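Local coordinates for Lon211 (Mycobacterium tuberculosis, PDB 6VBK), which is the N-terminal domain of the ATP-dependent protease Lon, a family domain thought to take part in recognising and binding protein substrates, at residues Gly83-Glu88 against Pro96-Arg101; Leu12-Leu17 against Lys63-Leu68; Pro26-Pro31 against Ser175-Tyr180; Pro18-Val23 against Val69-Gly74; Val103-Ile108 against Glu188-Val193. All coordinates share one frame; numbering follows the deposited sequence.

Contact 1. Residues Gly83-Glu88 against Pro96-Arg101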
# COMPACT_ATOMS: atom_id res chain seq x y z
N GLY B 83 12.15 9.60 -8.75
CA GLY B 83 13.44 9.95 -9.31
C GLY B 83 14.57 9.32 -8.53
O GLY B 83 14.54 9.27 -7.30
N VAL B 84 15.57 8.83 -9.26
CA VAL B 84 16.78 8.26 -8.67
C VAL B 84 17.93 9.22 -8.95
O VAL B 84 18.25 9.50 -10.11
CB VAL B 84 17.08 6.86 -9.23
CG1 VAL B 84 18.47 6.41 -8.81
CG2 VAL B 84 16.03 5.86 -8.76
N ILE B 85 18.54 9.73 -7.88
CA ILE B 85 19.70 10.60 -8.02
C ILE B 85 20.87 9.75 -8.50
O ILE B 85 21.49 9.02 -7.72
CB ILE B 85 20.04 11.31 -6.69
CG1 ILE B 85 18.84 12.13 -6.21
CG2 ILE B 85 21.26 12.20 -6.86
CD1 ILE B 85 18.46 13.27 -7.14
N GLU B 86 21.18 9.84 -9.80
CA GLU B 86 22.20 8.98 -10.38
C GLU B 86 23.60 9.51 -10.11
O GLU B 86 24.52 8.72 -9.83
CB GLU B 86 21.97 8.84 -11.89
CG GLU B 86 20.62 8.22 -12.26
CD GLU B 86 20.60 6.71 -12.12
OE1 GLU B 86 21.64 6.13 -11.75
OE2 GLU B 86 19.54 6.11 -12.37
N GLN B 87 23.79 10.82 -10.20
CA GLN B 87 25.11 11.42 -10.03
C GLN B 87 24.98 12.74 -9.28
O GLN B 87 23.94 13.40 -9.32
CB GLN B 87 25.79 11.67 -11.38
CG GLN B 87 26.18 10.41 -12.13
CD GLN B 87 26.84 10.71 -13.46
OE1 GLN B 87 26.69 11.80 -14.00
NE2 GLN B 87 27.58 9.74 -13.98
N GLU B 88 26.05 13.10 -8.59
CA GLU B 88 26.16 14.40 -7.93
C GLU B 88 27.54 14.97 -8.19
O GLU B 88 28.55 14.25 -8.09
CB GLU B 88 25.90 14.30 -6.42
CG GLU B 88 24.48 13.91 -6.05
CD GLU B 88 24.20 14.09 -4.57
OE1 GLU B 88 24.28 15.24 -4.09
OE2 GLU B 88 23.92 13.08 -3.90
N PRO B 96 26.57 23.80 -8.69
CA PRO B 96 26.39 22.52 -8.00
C PRO B 96 25.16 21.81 -8.56
O PRO B 96 24.08 22.40 -8.64
CB PRO B 96 26.20 22.92 -6.53
CG PRO B 96 25.70 24.33 -6.59
CD PRO B 96 26.35 24.95 -7.79
N GLY B 97 25.34 20.55 -8.96
CA GLY B 97 24.32 19.88 -9.74
C GLY B 97 24.10 18.45 -9.28
O GLY B 97 24.85 17.89 -8.48
N ALA B 98 23.02 17.88 -9.81
CA ALA B 98 22.70 16.47 -9.63
C ALA B 98 22.03 15.97 -10.90
O ALA B 98 21.41 16.74 -11.63
CB ALA B 98 21.79 16.25 -8.41
N VAL B 99 22.18 14.68 -11.16
CA VAL B 99 21.57 14.03 -12.31
C VAL B 99 20.52 13.07 -11.79
O VAL B 99 20.83 12.17 -10.99
CB VAL B 99 22.60 13.31 -13.18
CG1 VAL B 99 21.92 12.55 -14.30
CG2 VAL B 99 23.60 14.31 -13.75
N VAL B 100 19.27 13.25 -12.23
CA VAL B 100 18.15 12.45 -11.76
C VAL B 100 17.54 11.71 -12.95
O VAL B 100 17.50 12.24 -14.07
CB VAL B 100 17.09 13.30 -11.04
CG1 VAL B 100 16.40 14.26 -12.00
CG2 VAL B 100 16.07 12.42 -10.33
N ARG B 101 17.10 10.48 -12.70
CA ARG B 101 16.45 9.65 -13.70
C ARG B 101 15.02 9.37 -13.25
O ARG B 101 14.81 8.85 -12.15
CB ARG B 101 17.21 8.34 -13.91
CG ARG B 101 16.50 7.34 -14.81
CD ARG B 101 17.31 6.05 -14.91
NE ARG B 101 17.47 5.41 -13.61
CZ ARG B 101 16.71 4.42 -13.15
NH1 ARG B 101 15.72 3.95 -13.90
NH2 ARG B 101 16.93 3.91 -11.95
O HOH W 1 19.57 3.80 -11.06

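Contact 2. Residues Leu12-Leu17 against Lys63-Leu68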
# COMPACT_ATOMS: atom_id res chain seq x y z
N LEU B 12 4.67 4.28 -0.83
CA LEU B 12 6.01 4.79 -0.63
C LEU B 12 5.99 6.11 0.12
O LEU B 12 5.00 6.85 0.11
CB LEU B 12 6.72 4.99 -1.98
CG LEU B 12 7.33 3.77 -2.67
CD1 LEU B 12 7.89 4.18 -4.02
CD2 LEU B 12 8.41 3.14 -1.81
N THR B 13 7.11 6.40 0.79
CA THR B 13 7.32 7.68 1.46
C THR B 13 8.58 8.31 0.88
O THR B 13 9.67 7.73 0.99
CB THR B 13 7.45 7.49 2.97
OG1 THR B 13 6.21 6.98 3.50
CG2 THR B 13 7.77 8.81 3.65
N LEU B 14 8.43 9.47 0.26
CA LEU B 14 9.51 10.11 -0.48
C LEU B 14 9.55 11.59 -0.18
O LEU B 14 8.51 12.20 0.10
CB LEU B 14 9.35 9.90 -2.00
CG LEU B 14 9.32 8.46 -2.50
CD1 LEU B 14 8.84 8.41 -3.94
CD2 LEU B 14 10.69 7.82 -2.37
N PRO B 15 10.73 12.21 -0.22
CA PRO B 15 10.81 13.67 -0.10
C PRO B 15 10.42 14.34 -1.41
O PRO B 15 10.77 13.87 -2.50
CB PRO B 15 12.28 13.91 0.25
CG PRO B 15 13.00 12.78 -0.40
CD PRO B 15 12.06 11.59 -0.35
N VAL B 16 9.70 15.45 -1.29
CA VAL B 16 9.20 16.15 -2.47
C VAL B 16 10.28 17.09 -2.99
O VAL B 16 10.74 17.99 -2.28
CB VAL B 16 7.91 16.93 -2.14
CG1 VAL B 16 7.52 17.81 -3.32
CG2 VAL B 16 6.79 15.96 -1.80
N LEU B 17 10.68 16.87 -4.24
CA LEU B 17 11.64 17.77 -4.92
C LEU B 17 10.83 18.59 -5.91
O LEU B 17 10.51 18.07 -6.99
CB LEU B 17 12.73 16.95 -5.61
CG LEU B 17 14.02 17.71 -5.91
CD1 LEU B 17 15.18 16.75 -6.13
CD2 LEU B 17 13.84 18.62 -7.11
N LYS B 63 21.26 4.60 -4.00
CA LYS B 63 21.05 5.89 -4.64
C LYS B 63 19.87 6.60 -4.00
O LYS B 63 18.85 5.97 -3.69
CB LYS B 63 20.80 5.71 -6.14
CG LYS B 63 21.90 4.98 -6.89
CD LYS B 63 23.11 5.87 -7.13
CE LYS B 63 24.10 5.22 -8.08
NZ LYS B 63 23.48 4.92 -9.40
N PRO B 64 19.97 7.92 -3.77
CA PRO B 64 18.84 8.65 -3.18
C PRO B 64 17.61 8.61 -4.07
O PRO B 64 17.71 8.66 -5.30
CB PRO B 64 19.39 10.07 -3.03
CG PRO B 64 20.88 9.91 -3.01
CD PRO B 64 21.16 8.76 -3.94
N ARG B 65 16.44 8.53 -3.44
CA ARG B 65 15.16 8.49 -4.14
C ARG B 65 14.35 9.72 -3.76
O ARG B 65 14.13 9.98 -2.57
CB ARG B 65 14.39 7.21 -3.81
CG ARG B 65 15.03 5.95 -4.34
CD ARG B 65 14.58 4.72 -3.57
NE ARG B 65 13.13 4.58 -3.56
CZ ARG B 65 12.44 3.84 -4.43
NH1 ARG B 65 13.08 3.17 -5.38
NH2 ARG B 65 11.12 3.76 -4.34
N VAL B 66 13.91 10.48 -4.76
CA VAL B 66 13.12 11.68 -4.55
C VAL B 66 11.84 11.58 -5.37
O VAL B 66 11.72 10.75 -6.28
CB VAL B 66 13.89 12.97 -4.92
CG1 VAL B 66 15.13 13.11 -4.05
CG2 VAL B 66 14.26 12.96 -6.39
N LEU B 67 10.88 12.44 -5.04
CA LEU B 67 9.63 12.55 -5.78
C LEU B 67 9.63 13.88 -6.52
O LEU B 67 9.47 14.94 -5.90
CB LEU B 67 8.42 12.42 -4.85
CG LEU B 67 7.07 12.31 -5.56
CD1 LEU B 67 7.07 11.13 -6.53
CD2 LEU B 67 5.94 12.17 -4.56
N LEU B 68 9.81 13.82 -7.83
CA LEU B 68 9.85 15.02 -8.67
C LEU B 68 8.42 15.44 -8.98
O LEU B 68 7.73 14.79 -9.77
CB LEU B 68 10.64 14.73 -9.95
CG LEU B 68 12.02 14.10 -9.73
CD1 LEU B 68 12.52 13.47 -11.02
CD2 LEU B 68 13.01 15.13 -9.22

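Contact 3. Residues Pro26-Pro31 against Ser175-Tyr180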
# COMPACT_ATOMS: atom_id res chain seq x y z
N PRO B 26 8.68 9.55 -16.47
CA PRO B 26 9.43 8.28 -16.39
C PRO B 26 10.18 8.01 -17.68
O PRO B 26 9.66 8.20 -18.78
CB PRO B 26 8.33 7.24 -16.15
CG PRO B 26 7.25 8.01 -15.46
CD PRO B 26 7.27 9.38 -16.07
N GLY B 27 11.43 7.58 -17.53
CA GLY B 27 12.30 7.33 -18.67
C GLY B 27 13.21 8.48 -19.04
O GLY B 27 14.09 8.30 -19.89
N MET B 28 13.03 9.65 -18.44
CA MET B 28 13.85 10.81 -18.74
C MET B 28 15.00 10.93 -17.75
O MET B 28 14.92 10.46 -16.61
CB MET B 28 13.02 12.10 -18.71
CG MET B 28 11.94 12.19 -19.78
SD MET B 28 10.87 13.63 -19.57
CE MET B 28 12.06 14.97 -19.67
N VAL B 29 16.09 11.56 -18.19
CA VAL B 29 17.23 11.85 -17.34
C VAL B 29 17.61 13.31 -17.57
O VAL B 29 17.83 13.73 -18.71
CB VAL B 29 18.42 10.91 -17.61
CG1 VAL B 29 18.72 10.82 -19.10
CG2 VAL B 29 19.65 11.36 -16.84
N VAL B 30 17.65 14.09 -16.49
CA VAL B 30 17.82 15.53 -16.59
C VAL B 30 18.75 16.01 -15.48
O VAL B 30 18.93 15.33 -14.46
CB VAL B 30 16.47 16.28 -16.50
CG1 VAL B 30 15.62 16.01 -17.73
CG2 VAL B 30 15.74 15.90 -15.23
N PRO B 31 19.36 17.17 -15.66
CA PRO B 31 20.17 17.76 -14.59
C PRO B 31 19.32 18.59 -13.63
O PRO B 31 18.21 19.02 -13.95
CB PRO B 31 21.15 18.65 -15.35
CG PRO B 31 20.36 19.11 -16.52
CD PRO B 31 19.48 17.94 -16.91
N SER B 175 8.16 12.70 -24.73
CA SER B 175 7.69 14.03 -25.10
C SER B 175 8.06 15.09 -24.06
O SER B 175 7.92 16.28 -24.35
CB SER B 175 6.18 14.01 -25.32
OG SER B 175 5.51 13.53 -24.17
N GLY B 176 8.50 14.69 -22.87
CA GLY B 176 8.95 15.65 -21.88
C GLY B 176 10.16 16.45 -22.31
O GLY B 176 10.41 17.52 -21.75
N TYR B 177 10.92 15.95 -23.28
CA TYR B 177 12.04 16.70 -23.83
C TYR B 177 11.62 17.68 -24.91
O TYR B 177 12.44 18.50 -25.34
CB TYR B 177 13.08 15.74 -24.42
CG TYR B 177 13.90 14.98 -23.40
CD1 TYR B 177 14.89 15.61 -22.67
CD2 TYR B 177 13.69 13.62 -23.19
CE1 TYR B 177 15.65 14.91 -21.74
CE2 TYR B 177 14.44 12.91 -22.27
CZ TYR B 177 15.42 13.56 -21.55
OH TYR B 177 16.17 12.87 -20.63
N ALA B 178 10.37 17.62 -25.36
CA ALA B 178 9.94 18.42 -26.50
C ALA B 178 9.75 19.87 -26.09
O ALA B 178 8.97 20.14 -25.17
CB ALA B 178 8.65 17.86 -27.08
N PRO B 179 10.42 20.83 -26.73
CA PRO B 179 10.15 22.23 -26.42
C PRO B 179 8.79 22.70 -26.92
O PRO B 179 8.25 23.67 -26.37
CB PRO B 179 11.29 22.98 -27.12
CG PRO B 179 11.70 22.07 -28.24
CD PRO B 179 11.50 20.67 -27.73
N TYR B 180 8.23 22.04 -27.92
CA TYR B 180 6.96 22.47 -28.51
C TYR B 180 5.75 22.06 -27.68
O TYR B 180 4.62 22.26 -28.13
CB TYR B 180 6.83 21.92 -29.93
CG TYR B 180 7.02 20.43 -30.06
CD1 TYR B 180 5.96 19.55 -29.86
CD2 TYR B 180 8.25 19.89 -30.41
CE1 TYR B 180 6.12 18.19 -29.98
CE2 TYR B 180 8.42 18.53 -30.55
CZ TYR B 180 7.36 17.68 -30.33
OH TYR B 180 7.53 16.32 -30.45

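Contact 4. Residues Pro18-Val23 against Val69-Gly74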
# COMPACT_ATOMS: atom_id res chain seq x y z
N PRO B 18 10.40 19.82 -5.56
CA PRO B 18 9.57 20.63 -6.44
C PRO B 18 10.30 21.15 -7.69
O PRO B 18 11.44 21.53 -7.59
CB PRO B 18 9.18 21.82 -5.55
CG PRO B 18 10.33 21.94 -4.58
CD PRO B 18 10.74 20.50 -4.31
N LEU B 19 9.59 21.13 -8.82
CA LEU B 19 10.12 21.62 -10.12
C LEU B 19 9.31 22.86 -10.52
O LEU B 19 8.14 22.69 -10.91
CB LEU B 19 9.99 20.51 -11.16
CG LEU B 19 10.60 19.17 -10.77
CD1 LEU B 19 10.30 18.11 -11.83
CD2 LEU B 19 12.10 19.29 -10.55
N GLU B 20 9.89 24.05 -10.39
CA GLU B 20 9.18 25.31 -10.75
C GLU B 20 8.85 25.29 -12.24
O GLU B 20 7.70 25.62 -12.60
CB GLU B 20 10.09 26.50 -10.47
CG GLU B 20 10.58 26.59 -9.03
CD GLU B 20 9.80 27.53 -8.13
OE1 GLU B 20 8.56 27.43 -8.10
OE2 GLU B 20 10.44 28.37 -7.47
N ASP B 21 9.81 24.88 -13.07
CA ASP B 21 9.60 24.82 -14.54
C ASP B 21 10.09 23.48 -15.08
O ASP B 21 11.19 23.05 -14.69
CB ASP B 21 10.23 26.03 -15.24
CG ASP B 21 9.28 27.20 -15.40
OD1 ASP B 21 8.05 26.96 -15.36
OD2 ASP B 21 9.76 28.33 -15.57
N GLY B 22 9.30 22.87 -15.96
CA GLY B 22 9.66 21.58 -16.58
C GLY B 22 9.08 20.41 -15.81
O GLY B 22 9.01 20.49 -14.57
N VAL B 23 8.75 19.33 -16.52
CA VAL B 23 8.17 18.12 -15.88
C VAL B 23 9.07 16.93 -16.22
O VAL B 23 9.36 16.72 -17.41
CB VAL B 23 6.73 17.88 -16.38
CG1 VAL B 23 6.21 16.50 -15.98
CG2 VAL B 23 5.78 18.97 -15.90
N VAL B 69 7.98 16.53 -8.35
CA VAL B 69 6.60 16.99 -8.43
C VAL B 69 6.58 18.36 -9.11
O VAL B 69 7.23 19.29 -8.63
CB VAL B 69 5.94 17.07 -7.05
CG1 VAL B 69 4.45 17.36 -7.19
CG2 VAL B 69 6.17 15.78 -6.28
N PRO B 70 5.78 18.58 -10.29
CA PRO B 70 5.38 19.85 -11.34
C PRO B 70 4.60 20.85 -10.50
O PRO B 70 3.42 20.62 -10.29
CB PRO B 70 4.55 19.21 -12.45
CG PRO B 70 4.93 17.76 -12.37
CD PRO B 70 4.99 17.49 -10.88
N ARG B 71 5.27 21.88 -9.97
CA ARG B 71 4.55 22.89 -9.14
C ARG B 71 4.79 24.30 -9.68
O ARG B 71 5.96 24.72 -9.74
CB ARG B 71 5.05 22.84 -7.69
CG ARG B 71 4.55 23.99 -6.84
CD ARG B 71 5.30 24.15 -5.52
NE ARG B 71 6.55 24.88 -5.64
CZ ARG B 71 7.42 25.03 -4.65
NH1 ARG B 71 8.53 25.71 -4.84
NH2 ARG B 71 7.17 24.50 -3.47
N LEU B 72 3.72 25.02 -10.02
CA LEU B 72 3.84 26.43 -10.46
C LEU B 72 2.96 27.29 -9.55
O LEU B 72 1.73 27.10 -9.57
CB LEU B 72 3.41 26.56 -11.93
CG LEU B 72 1.90 26.48 -12.19
CD1 LEU B 72 1.59 26.80 -13.64
CD2 LEU B 72 1.36 25.11 -11.82
N ASN B 73 3.57 28.19 -8.77
CA ASN B 73 2.79 29.04 -7.83
C ASN B 73 1.92 28.15 -6.94
O ASN B 73 0.71 28.43 -6.85
CB ASN B 73 1.99 30.13 -8.54
CG ASN B 73 2.87 31.13 -9.26
OD1 ASN B 73 3.72 30.76 -10.06
ND2 ASN B 73 2.67 32.41 -8.99
N GLY B 74 2.49 27.09 -6.34
CA GLY B 74 1.73 26.17 -5.48
C GLY B 74 0.95 25.15 -6.29
O GLY B 74 1.29 24.95 -7.47

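Contact 5. Residues Val103-Ile108 against Glu188-Val193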
# COMPACT_ATOMS: atom_id res chain seq x y z
N VAL B 103 11.76 7.30 -12.98
CA VAL B 103 11.55 5.86 -12.94
C VAL B 103 10.09 5.50 -13.24
O VAL B 103 9.79 4.79 -14.20
CB VAL B 103 12.00 5.26 -11.59
CG1 VAL B 103 11.74 3.75 -11.53
CG2 VAL B 103 13.47 5.57 -11.33
N SER B 104 9.16 5.99 -12.41
CA SER B 104 7.76 5.59 -12.53
C SER B 104 6.85 6.67 -11.97
O SER B 104 7.29 7.59 -11.28
CB SER B 104 7.51 4.25 -11.83
OG SER B 104 7.90 4.31 -10.46
N ARG B 105 5.56 6.54 -12.28
CA ARG B 105 4.57 7.49 -11.77
C ARG B 105 4.14 7.10 -10.36
O ARG B 105 3.97 5.92 -10.05
CB ARG B 105 3.36 7.55 -12.70
CG ARG B 105 3.64 8.22 -14.02
CD ARG B 105 2.44 8.19 -14.94
NE ARG B 105 2.58 9.14 -16.04
CZ ARG B 105 3.27 8.91 -17.15
NH1 ARG B 105 3.88 7.75 -17.32
NH2 ARG B 105 3.35 9.84 -18.09
N VAL B 106 3.98 8.11 -9.51
CA VAL B 106 3.60 7.91 -8.12
C VAL B 106 2.40 8.80 -7.82
O VAL B 106 2.47 10.02 -8.00
CB VAL B 106 4.76 8.23 -7.16
CG1 VAL B 106 4.34 7.98 -5.72
CG2 VAL B 106 5.98 7.39 -7.50
N ARG B 107 1.30 8.19 -7.38
CA ARG B 107 0.11 8.94 -7.01
C ARG B 107 0.30 9.55 -5.63
O ARG B 107 0.42 8.82 -4.63
CB ARG B 107 -1.13 8.04 -7.04
CG ARG B 107 -2.39 8.71 -6.55
CD ARG B 107 -3.63 8.12 -7.20
NE ARG B 107 -3.65 8.34 -8.64
CZ ARG B 107 -4.11 9.45 -9.22
NH1 ARG B 107 -4.59 10.44 -8.47
NH2 ARG B 107 -4.08 9.57 -10.53
N ILE B 108 0.32 10.88 -5.56
CA ILE B 108 0.61 11.57 -4.31
C ILE B 108 -0.60 11.47 -3.39
O ILE B 108 -1.71 11.86 -3.76
CB ILE B 108 1.00 13.03 -4.57
CG1 ILE B 108 2.32 13.09 -5.34
CG2 ILE B 108 1.10 13.80 -3.26
CD1 ILE B 108 2.79 14.49 -5.61
N GLU B 188 -0.31 16.79 -17.61
CA GLU B 188 -1.38 15.86 -17.96
C GLU B 188 -0.83 14.54 -18.48
O GLU B 188 -1.43 13.49 -18.25
CB GLU B 188 -2.30 16.49 -19.00
CG GLU B 188 -3.61 15.74 -19.19
CD GLU B 188 -4.52 16.38 -20.22
OE1 GLU B 188 -5.51 15.73 -20.62
OE2 GLU B 188 -4.25 17.53 -20.63
N VAL B 189 0.31 14.58 -19.18
CA VAL B 189 1.00 13.34 -19.53
C VAL B 189 1.43 12.61 -18.27
O VAL B 189 1.28 11.39 -18.16
CB VAL B 189 2.19 13.63 -20.46
CG1 VAL B 189 2.88 12.33 -20.86
CG2 VAL B 189 1.73 14.39 -21.69
N LEU B 190 1.97 13.35 -17.30
CA LEU B 190 2.31 12.76 -16.01
C LEU B 190 1.06 12.28 -15.27
O LEU B 190 1.14 11.36 -14.45
CB LEU B 190 3.09 13.77 -15.17
CG LEU B 190 3.55 13.36 -13.78
CD1 LEU B 190 4.41 12.11 -13.85
CD2 LEU B 190 4.31 14.50 -13.12
N GLU B 191 -0.08 12.87 -15.63
CA GLU B 191 -1.38 12.57 -14.97
C GLU B 191 -2.03 11.27 -15.47
O GLU B 191 -2.50 10.51 -14.62
CB GLU B 191 -2.36 13.73 -15.20
CG GLU B 191 -3.79 13.37 -14.84
CD GLU B 191 -4.87 14.20 -15.52
OE1 GLU B 191 -5.86 13.61 -15.99
OE2 GLU B 191 -4.71 15.43 -15.58
N THR B 192 -2.03 11.00 -16.78
CA THR B 192 -2.77 9.80 -17.27
C THR B 192 -1.88 8.55 -17.30
O THR B 192 -1.00 8.48 -18.17
CB THR B 192 -3.46 10.09 -18.60
OG1 THR B 192 -2.48 10.47 -19.57
CG2 THR B 192 -4.53 11.15 -18.49
N VAL B 193 -2.16 7.60 -16.40
CA VAL B 193 -1.40 6.32 -16.29
C VAL B 193 -1.60 5.44 -17.53
O VAL B 193 -0.60 4.89 -18.01
CB VAL B 193 -1.77 5.57 -14.99
CG1 VAL B 193 -1.20 6.25 -13.76
CG2 VAL B 193 -3.27 5.37 -14.84

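Contact 1. Residues Gly83-Glu88 against Pro96-Arg101
E86 sets CG beside its own backbone N (chi1 -60°) and bends again at chi2 (-79°), while R101 holds CG anti to its N (chi1 173°) and turns only at chi3, so carboxylate and guanidinium cross obliquely beside an antiparallel hairpin. R101 NE gives a nearly straight salt-bridge hydrogen bond to E86 OE2, 2.5 Å, lying in the guanidinium plane and running almost along the C-O axis. Water 1 closes the group into a ring, donating to E86 OE2 and accepting from R101 NH2.

E86 comes within reach because of a classic beta bulge: E86 and Q87 both face V99. V99 O takes a short bond from E86 N, 2.6 Å, and a weak one from Q87 N, 3.3 Å. Beyond the bulge V99 N donates to Q87 O; before it, V84 and R101 exchange two backbone bonds. V84 CG2 also lies 3.8 Å from R101 NH2.

On the other face I85 CD1 meets V100 CG2 at 4.1 Å. That face looks toward helix 38-50, where I44 touches A98 and R48 bridges to E88; strand 29-33 flanks 96-101, and P64 and V66 of strand 65-70 and its lead-in bond to 83-88.

Contact 2. Residues Leu12-Leu17 against Lys63-Leu68
Two parallel strands of the domain's mixed sheet meet here, linked by a connection that contains helix 38-50. The hydrogen bonding follows the parallel pattern, with L67 using both its backbone groups toward the same neighbour. L67 N donates to P15 O at 2.9 Å, nearly along the C=O axis; L67 O then accepts from L17 N at 2.8 Å, with that donor standing above the carbonyl plane. P15 has no N-H to give; its carbonyl takes part as the acceptor for L67 N. L17 O probably accepts from V69 N, one step further along the same strand pair, and also receives a CA-H...O contact from L68. On the far side of strand 12-17, the backbones of L12, L14 and V16 bond to G123, V121 and L119, so the strand is held along both edges.

Apolar groups fill both faces. L14 and L67 cross at about a right angle, CB to CB 3.9 Å. On the opposite face L17, with CG anti to its N (chi1 -160°), puts CD1 3.9 Å from V66 CG2, and A47 of helix 38-50 packs on P15 and V66. The bend of R65 at chi3 (56°) carries its guanidinium across L12 at about a right angle, an aliphatic contact at the edge of the charged group: L12 CD1 lies 3.3 Å from R65 NH2.

Contact 3. Residues Pro26-Pro31 against Ser175-Tyr180
A methionine methyl sits squarely on a tyrosine ring: M28 CE is 3.9 Å from the centroid of Y177 and only 2° off the ring normal. This CH-pi contact is the core of a Met-aromatic pair, with the sulfur placed obliquely, SD 4.8 Å from the same centroid. It joins the lead-in to strand 29-33 of the beta sheet to the 3-10 turn that follows helix 168-173, and so ties the sheet to the helical part of the domain.

The two side chains reach toward each other. M28 runs extended through chi2 and turns at chi3 (59°), which folds the methyl back over the ring while CG lies 3.6 Å from Y177 CE2. The sulfur and methyl also press on the turn itself, SD lying 3.6 Å from G176 CA, a close fit that depends on the glycine. V30 CG1 approaches the ring obliquely, and its strand continues the sheet through a backbone pairing with V100.

Beyond the ring, the hydroxyl anchors the strand backbone, with V29 O at the ring's edge near its plane. Y177 OH donates to V29 O at 2.7 Å, the hydroxyl oxygen standing above the plane of that carbonyl.

Contact 4. Residues Pro18-Val23 against Val69-Gly74
P18 turns the CB corner of its ring onto one face of the R71 guanidinium, the two side chains running side by side in the same direction. P18 CB stands over the centre of that face, 3.8 Å from R71 CZ. R71 gets there with CG anti to its backbone N (chi1 170°) and a single bend at chi3 (83°), which swings the planar group back across to P18. E20 runs alongside too, bent at chi2 (-98°), and brings its carboxylate to the guanidinium's edge with the two planes steeply inclined. The resulting salt bridge is long, E20 OE1 to R71 NH1 3.7 Å; the stronger partner of NH1 is E39 of helix 38-50, and Y76 makes a weak hydrogen bond to NH2.

Along the backbone, the parallel strands 9-19 and 65-70 reach their ends. L19 N donates to V69 O at 3.0 Å and R71 N to L19 O at 3.1 Å, each donor standing above the plane of its carbonyl. A CA-H...O contact from E20 CA to R71 O carries the pairing one step past the strands.

On the face away from the arginine, V23 crosses P70 obliquely, with CG2 3.7 Å from P70 CB. The chain comes back to this place through G22, whose backbone angles call for glycine, and I187 of helix 183-191 packs on both V23 and P70.

With one face against proline carbon, E20 at its edge and E39 bridged to NH1, R71 probably keeps its charge, and E39 rather than E20 is likely to do most of the balancing.

Contact 5. Residues Val103-Ile108 against Glu188-Val193
Hydrogen bonds from one arginine dominate. R105 starts with CG beside its backbone N (chi1 -71°) and then runs extended from CG to NE, straight out from the strand to the C-terminal end of helix 183-191. There two of its N-H groups take successive backbone carbonyls. NH2 donates to V189 O at 2.6 Å, tilted out of the guanidinium plane, and NE donates to L190 O at 3.1 Å, in that plane. Both bonds are bent, and both donors stand well above the planes of the carbonyls they meet.

The charge is balanced from outside the pair: R105 NH2 also forms a salt bridge with D173, while NH1 lies close to the like-charged R198. Carbonyls at a helix C-terminus carry the negative end of the helix dipole, which would favour a cation at this place. T192 O lies over one face of the guanidinium, 4.1 Å above its plane and offset toward the rim.

In the fold this is where the long strand 96-112 of the beta sheet meets the helical part of the Lon N-terminal domain. The helix finishes at E191, and T192, the first residue to leave helical angles, still donates its N to E188 O at 3.0 Å.

Van der Waals contacts fill in alongside. R105 and L190 slide past each other in opposite directions, CG to CD1 4.0 Å, and V189 CG1 lies 3.8 Å from R105 NH2. V193, just past the helix, puts CG1 4.3 Å from R105 CD, and the loop residue L126 touches V193.

Contacts 1, 2 and 4 are pairings within one mixed sheet; contact 5 fastens that sheet to helix 183-191 and contact 3 to the turn after helix 168-173. Contacts 2 and 4 are successive stretches of the same strand pair, joined where V69 N approaches L17 O at 3.3 Å. Strand 79-88 continues the sheet from contact 2 to contact 1, with G83 N 2.8 Å from V66 O, and V100 O hands it on to contact 3 through V30 N at 3.1 Å. Contacts 4 and 5 share a hydrophobic seam, P70 CG lying 3.4 Å from L190 CD2. P26 packs on S104 and R105, bringing contact 3 against contact 5, their centres about 14 Å apart.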